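Local coordinates for nucleocapsid (PDB 4AKL), which binds single- and double-stranded RNA, probably packages the viral genome, and probably cuts double-stranded DNA without sequence preference, at residues M173-R176 with R177-L181; H197-W200 with C201-V205. All coordinates share one frame; numbering follows the deposited sequence.

Contact 1: M173-R176 with R177-L181; sequences MIRR and RNLIL
Ile174 and Asn178, one helical turn apart, run side by side and point the same way, with the methyl CG2 of Ile174 3.9 Å from ND2 of Asn178. They lie in the last turns of helix 163-181, an alpha-helical stretch established by four consecutive i to i+4 backbone bonds. The straightest joins Arg177 N to Met173 O at 2.9 Å and 170°.

The next pair along is Arg175 and Leu179, again side by side. CG of Arg175 is anti to its own N (chi1 179°), and a bend at chi3 (73°) brings NH1 to 3.7 Å from CD1 of Leu179, a van der Waals touch. The charge is met one turn earlier: Asp172 forms salt bridges with both Arg175 and Arg176, which probably offsets the repulsion between the two guanidinium groups, NH2 of Arg175 standing 3.4 Å above the plane of the Arg176 group, offset toward its rim. Arg176 reaches further, with a hydrogen bond from NH1 to the carbonyl of Met446, and so joins this surface helix to the chain before helix 450-460. Its own carbonyl oxygen takes the backbone bond from Ile180 N at 3.0 Å, while CG1 of Ile180 rests 3.4 Å from that same oxygen.

Contact 2: H197-W200 with C201-V205; sequences HVEW and CREFV
A single carboxylate oxygen, OE1 of Glu199, takes two hydrogen bonds from Arg202, from NH2 at 2.8 Å and from NE at 3.1 Å, leaving OE2 outside the salt bridge. The grip is side-on for the guanidinium, yet both nitrogens come from the same face of the carboxylate, more than 40° out of its plane, and the bonds are bent. Two folded chains make this possible: Glu199 bends at chi2, and Arg202 curls at chi3, which at 12° is close to eclipsed. Glu203 runs alongside Glu199, pointing the same way, with its OE2 4.1 Å from OE2 of Glu199. That closeness of like charges is probably eased by Arg202 and by Lys206 and Lys208, which form salt bridges with Glu203.

The acidic and basic groups occupy one flank of helix 195-204, a short alpha-helix with i to i+4 bonds from Cys201 N through Phe204 N; the i to i+3 spacing of Glu199 and Arg202 suits an intrahelical salt bridge. Another flank is aromatic and buried. Trp200 and Phe204 have nearly parallel rings, 10° between planes, but the six-membered ring of Trp200 and the Phe204 ring are so far offset, with centroids 5.1 Å apart, that little of one lies over the other. The closer fit is a CH-pi contact, with CB of Phe204 over the face of the Trp200 six-membered ring, 4.1 Å from its centroid. Cys201 adds its sulfur at the edge of the same ring, SG lying 4.0 Å from CE3 of Trp200. Trp217 packs edge-to-face against both His197 and Trp200, while Phe204 continues onto Thr253 of helix 245-263. On the side toward helix 230-242, Val198 touches Leu238, and its CG1 lies 4.1 Å from NH2 of Arg202.

In the fold
Following the chain from the N terminus, contact 1 comes first, at the C-terminal end of helix 163-181; contact 2 follows on the next helix, 195-204. The two are in series, neither nesting nor crossing, and each spans adjoining turns of one helix without closing a long loop. Residues 183-191, between these helices, are not modelled. The centres of contacts 1 and 2 are 34 Å apart. The nearest atoms of contacts 1 and 2 are about 21 Å apart, so they do not touch. Residues 173-181 pack against the C-terminal part of the chain, including helix 450-460. Contact 2, whose centre lies 35 Å from that of the chain, packs against helices 230-242 and 245-263.

Contact 1: M173-R176 with R177-L181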
loop_
_atom_site.group_PDB
_atom_site.type_symbol
_atom_site.label_atom_id
_atom_site.label_comp_id
_atom_site.label_asym_id
_atom_site.label_seq_id
_atom_site.Cartn_x
_atom_site.Cartn_y
_atom_site.Cartn_z
ATOM N N MET A 173 5.709 -8.624 14.913
ATOM C CA MET A 173 5.289 -8.556 13.513
ATOM C C MET A 173 5.232 -9.975 12.963
ATOM O O MET A 173 4.242 -10.325 12.339
ATOM C CB MET A 173 6.198 -7.628 12.678
ATOM C CG MET A 173 6.109 -6.170 13.088
ATOM S SD MET A 173 7.524 -5.079 12.717
ATOM C CE MET A 173 7.394 -4.893 10.932
ATOM N N ILE A 174 6.263 -10.791 13.221
ATOM C CA ILE A 174 6.281 -12.220 12.773
ATOM C C ILE A 174 5.191 -13.058 13.458
ATOM O O ILE A 174 4.587 -13.931 12.821
ATOM C CB ILE A 174 7.677 -12.888 12.976
ATOM C CG1 ILE A 174 8.765 -12.196 12.119
ATOM C CG2 ILE A 174 7.654 -14.420 12.604
ATOM C CD1 ILE A 174 10.231 -12.617 12.483
ATOM N N ARG A 175 4.953 -12.818 14.755
ATOM C CA ARG A 175 3.800 -13.400 15.462
ATOM C C ARG A 175 2.482 -13.118 14.697
ATOM O O ARG A 175 1.653 -14.019 14.535
ATOM C CB ARG A 175 3.688 -12.846 16.887
ATOM C CG ARG A 175 2.481 -13.371 17.711
ATOM C CD ARG A 175 2.294 -12.580 18.988
ATOM N NE ARG A 175 1.754 -11.233 18.742
ATOM C CZ ARG A 175 0.459 -10.916 18.627
ATOM N NH1 ARG A 175 -0.496 -11.834 18.720
ATOM N NH2 ARG A 175 0.123 -9.653 18.408
ATOM N N ARG A 176 2.308 -11.860 14.242
ATOM C CA ARG A 176 1.101 -11.424 13.486
ATOM C C ARG A 176 1.013 -12.080 12.109
ATOM O O ARG A 176 -0.018 -12.616 11.723
ATOM C CB ARG A 176 1.046 -9.879 13.337
ATOM C CG ARG A 176 0.684 -9.141 14.625
ATOM C CD ARG A 176 1.016 -7.613 14.551
ATOM N NE ARG A 176 0.843 -7.038 15.878
ATOM C CZ ARG A 176 -0.311 -6.651 16.410
ATOM N NH1 ARG A 176 -1.454 -6.737 15.720
ATOM N NH2 ARG A 176 -0.336 -6.165 17.650
ATOM N N ARG A 177 2.111 -12.022 11.385
ATOM C CA ARG A 177 2.231 -12.631 10.083
ATOM C C ARG A 177 1.899 -14.122 10.157
ATOM O O ARG A 177 1.139 -14.618 9.320
ATOM C CB ARG A 177 3.643 -12.402 9.555
ATOM C CG ARG A 177 3.933 -12.893 8.131
ATOM C CD ARG A 177 5.358 -12.436 7.674
ATOM N NE ARG A 177 5.667 -12.973 6.343
ATOM C CZ ARG A 177 6.090 -14.217 6.088
ATOM N NH1 ARG A 177 6.285 -15.105 7.075
ATOM N NH2 ARG A 177 6.326 -14.589 4.823
ATOM N N ASN A 178 2.441 -14.823 11.156
ATOM C CA ASN A 178 2.174 -16.260 11.332
ATOM C C ASN A 178 0.743 -16.602 11.690
ATOM O O ASN A 178 0.232 -17.625 11.248
ATOM C CB ASN A 178 3.092 -16.885 12.390
ATOM C CG ASN A 178 4.520 -17.054 11.908
ATOM O OD1 ASN A 178 4.872 -16.711 10.773
ATOM N ND2 ASN A 178 5.349 -17.578 12.780
ATOM N N LEU A 179 0.109 -15.768 12.508
ATOM C CA LEU A 179 -1.322 -15.896 12.786
ATOM C C LEU A 179 -2.123 -15.755 11.494
ATOM O O LEU A 179 -3.024 -16.550 11.250
ATOM C CB LEU A 179 -1.824 -14.843 13.806
ATOM C CG LEU A 179 -1.561 -15.077 15.310
ATOM C CD1 LEU A 179 -2.210 -13.984 16.196
ATOM C CD2 LEU A 179 -2.034 -16.470 15.741
ATOM N N ILE A 180 -1.788 -14.743 10.685
ATOM C CA ILE A 180 -2.446 -14.529 9.399
ATOM C C ILE A 180 -2.294 -15.786 8.530
ATOM O O ILE A 180 -3.290 -16.348 8.107
ATOM C CB ILE A 180 -1.919 -13.265 8.670
ATOM C CG1 ILE A 180 -2.371 -11.989 9.405
ATOM C CG2 ILE A 180 -2.412 -13.226 7.230
ATOM C CD1 ILE A 180 -1.526 -10.754 9.092
ATOM N N LEU A 181 -1.058 -16.229 8.305
ATOM C CA LEU A 181 -0.767 -17.423 7.449
ATOM C C LEU A 181 -1.416 -18.725 7.900
ATOM O O LEU A 181 -1.865 -19.511 7.070
ATOM C CB LEU A 181 0.745 -17.656 7.305
ATOM C CG LEU A 181 1.495 -16.856 6.232
ATOM C CD1 LEU A 181 1.002 -15.440 6.074
ATOM C CD2 LEU A 181 3.004 -16.891 6.560
#

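Contact 2: H197-W200 with C201-V205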
loop_
_atom_site.group_PDB
_atom_site.type_symbol
_atom_site.label_atom_id
_atom_site.label_comp_id
_atom_site.label_asym_id
_atom_site.label_seq_id
_atom_site.Cartn_x
_atom_site.Cartn_y
_atom_site.Cartn_z
ATOM N N HIS A 197 6.256 -33.747 -12.233
ATOM C CA HIS A 197 5.004 -33.232 -12.840
ATOM C C HIS A 197 5.171 -31.769 -13.214
ATOM O O HIS A 197 4.733 -31.329 -14.278
ATOM C CB HIS A 197 3.795 -33.442 -11.915
ATOM C CG HIS A 197 3.520 -34.884 -11.616
ATOM N ND1 HIS A 197 2.682 -35.289 -10.598
ATOM C CD2 HIS A 197 3.994 -36.023 -12.188
ATOM C CE1 HIS A 197 2.638 -36.613 -10.570
ATOM N NE2 HIS A 197 3.427 -37.081 -11.521
ATOM N N VAL A 198 5.817 -31.030 -12.331
ATOM C CA VAL A 198 6.220 -29.659 -12.607
ATOM C C VAL A 198 7.063 -29.614 -13.905
ATOM O O VAL A 198 6.864 -28.764 -14.759
ATOM C CB VAL A 198 7.028 -29.071 -11.415
ATOM C CG1 VAL A 198 7.548 -27.680 -11.734
ATOM C CG2 VAL A 198 6.180 -29.054 -10.147
ATOM N N GLU A 199 7.990 -30.552 -14.041
ATOM C CA GLU A 199 8.884 -30.591 -15.196
ATOM C C GLU A 199 8.120 -30.964 -16.499
ATOM O O GLU A 199 8.498 -30.522 -17.592
ATOM C CB GLU A 199 10.078 -31.524 -14.873
ATOM C CG GLU A 199 11.157 -31.692 -15.945
ATOM C CD GLU A 199 11.786 -30.393 -16.425
ATOM O OE1 GLU A 199 12.247 -29.572 -15.581
ATOM O OE2 GLU A 199 11.828 -30.198 -17.662
ATOM N N TRP A 200 7.045 -31.750 -16.374
ATOM C CA TRP A 200 6.173 -32.069 -17.514
ATOM C C TRP A 200 5.461 -30.821 -17.998
ATOM O O TRP A 200 5.321 -30.604 -19.214
ATOM C CB TRP A 200 5.116 -33.117 -17.126
ATOM C CG TRP A 200 4.187 -33.561 -18.251
ATOM C CD1 TRP A 200 4.327 -34.670 -19.039
ATOM C CD2 TRP A 200 2.972 -32.909 -18.696
ATOM N NE1 TRP A 200 3.294 -34.742 -19.936
ATOM C CE2 TRP A 200 2.451 -33.679 -19.754
ATOM C CE3 TRP A 200 2.287 -31.754 -18.304
ATOM C CZ2 TRP A 200 1.271 -33.340 -20.431
ATOM C CZ3 TRP A 200 1.099 -31.409 -18.993
ATOM C CH2 TRP A 200 0.619 -32.209 -20.046
ATOM N N CYS A 201 4.998 -30.008 -17.038
ATOM C CA CYS A 201 4.324 -28.757 -17.349
ATOM C C CYS A 201 5.259 -27.792 -18.065
ATOM O O CYS A 201 4.855 -27.161 -19.052
ATOM C CB CYS A 201 3.750 -28.104 -16.077
ATOM S SG CYS A 201 2.342 -28.986 -15.375
ATOM N N ARG A 202 6.502 -27.686 -17.576
ATOM C CA ARG A 202 7.501 -26.799 -18.180
ATOM C C ARG A 202 7.709 -27.155 -19.653
ATOM O O ARG A 202 7.792 -26.282 -20.488
ATOM C CB ARG A 202 8.833 -26.829 -17.399
ATOM C CG ARG A 202 9.916 -25.797 -17.899
ATOM C CD ARG A 202 11.155 -25.648 -16.950
ATOM N NE ARG A 202 11.177 -26.714 -15.937
ATOM C CZ ARG A 202 11.051 -26.562 -14.611
ATOM N NH1 ARG A 202 10.932 -25.352 -14.025
ATOM N NH2 ARG A 202 11.075 -27.659 -13.843
ATOM N N GLU A 203 7.765 -28.444 -19.961
ATOM C CA GLU A 203 7.900 -28.888 -21.360
ATOM C C GLU A 203 6.602 -28.646 -22.196
ATOM O O GLU A 203 6.667 -28.150 -23.330
ATOM C CB GLU A 203 8.328 -30.344 -21.411
ATOM C CG GLU A 203 9.818 -30.572 -21.031
ATOM C CD GLU A 203 10.800 -30.115 -22.120
ATOM O OE1 GLU A 203 10.483 -30.236 -23.328
ATOM O OE2 GLU A 203 11.890 -29.629 -21.766
ATOM N N PHE A 204 5.450 -28.991 -21.619
ATOM C CA PHE A 204 4.144 -28.801 -22.268
ATOM C C PHE A 204 3.953 -27.345 -22.743
ATOM O O PHE A 204 3.613 -27.109 -23.902
ATOM C CB PHE A 204 3.017 -29.197 -21.305
ATOM C CG PHE A 204 1.639 -28.906 -21.818
ATOM C CD1 PHE A 204 1.043 -29.748 -22.765
ATOM C CD2 PHE A 204 0.924 -27.789 -21.359
ATOM C CE1 PHE A 204 -0.242 -29.490 -23.248
ATOM C CE2 PHE A 204 -0.378 -27.517 -21.846
ATOM C CZ PHE A 204 -0.954 -28.385 -22.796
ATOM N N VAL A 205 4.207 -26.386 -21.847
ATOM C CA VAL A 205 3.979 -24.982 -22.161
ATOM C C VAL A 205 4.962 -24.368 -23.184
ATOM O O VAL A 205 4.786 -23.201 -23.538
ATOM C CB VAL A 205 3.913 -24.101 -20.877
ATOM C CG1 VAL A 205 2.895 -24.705 -19.883
ATOM C CG2 VAL A 205 5.329 -23.872 -20.230
#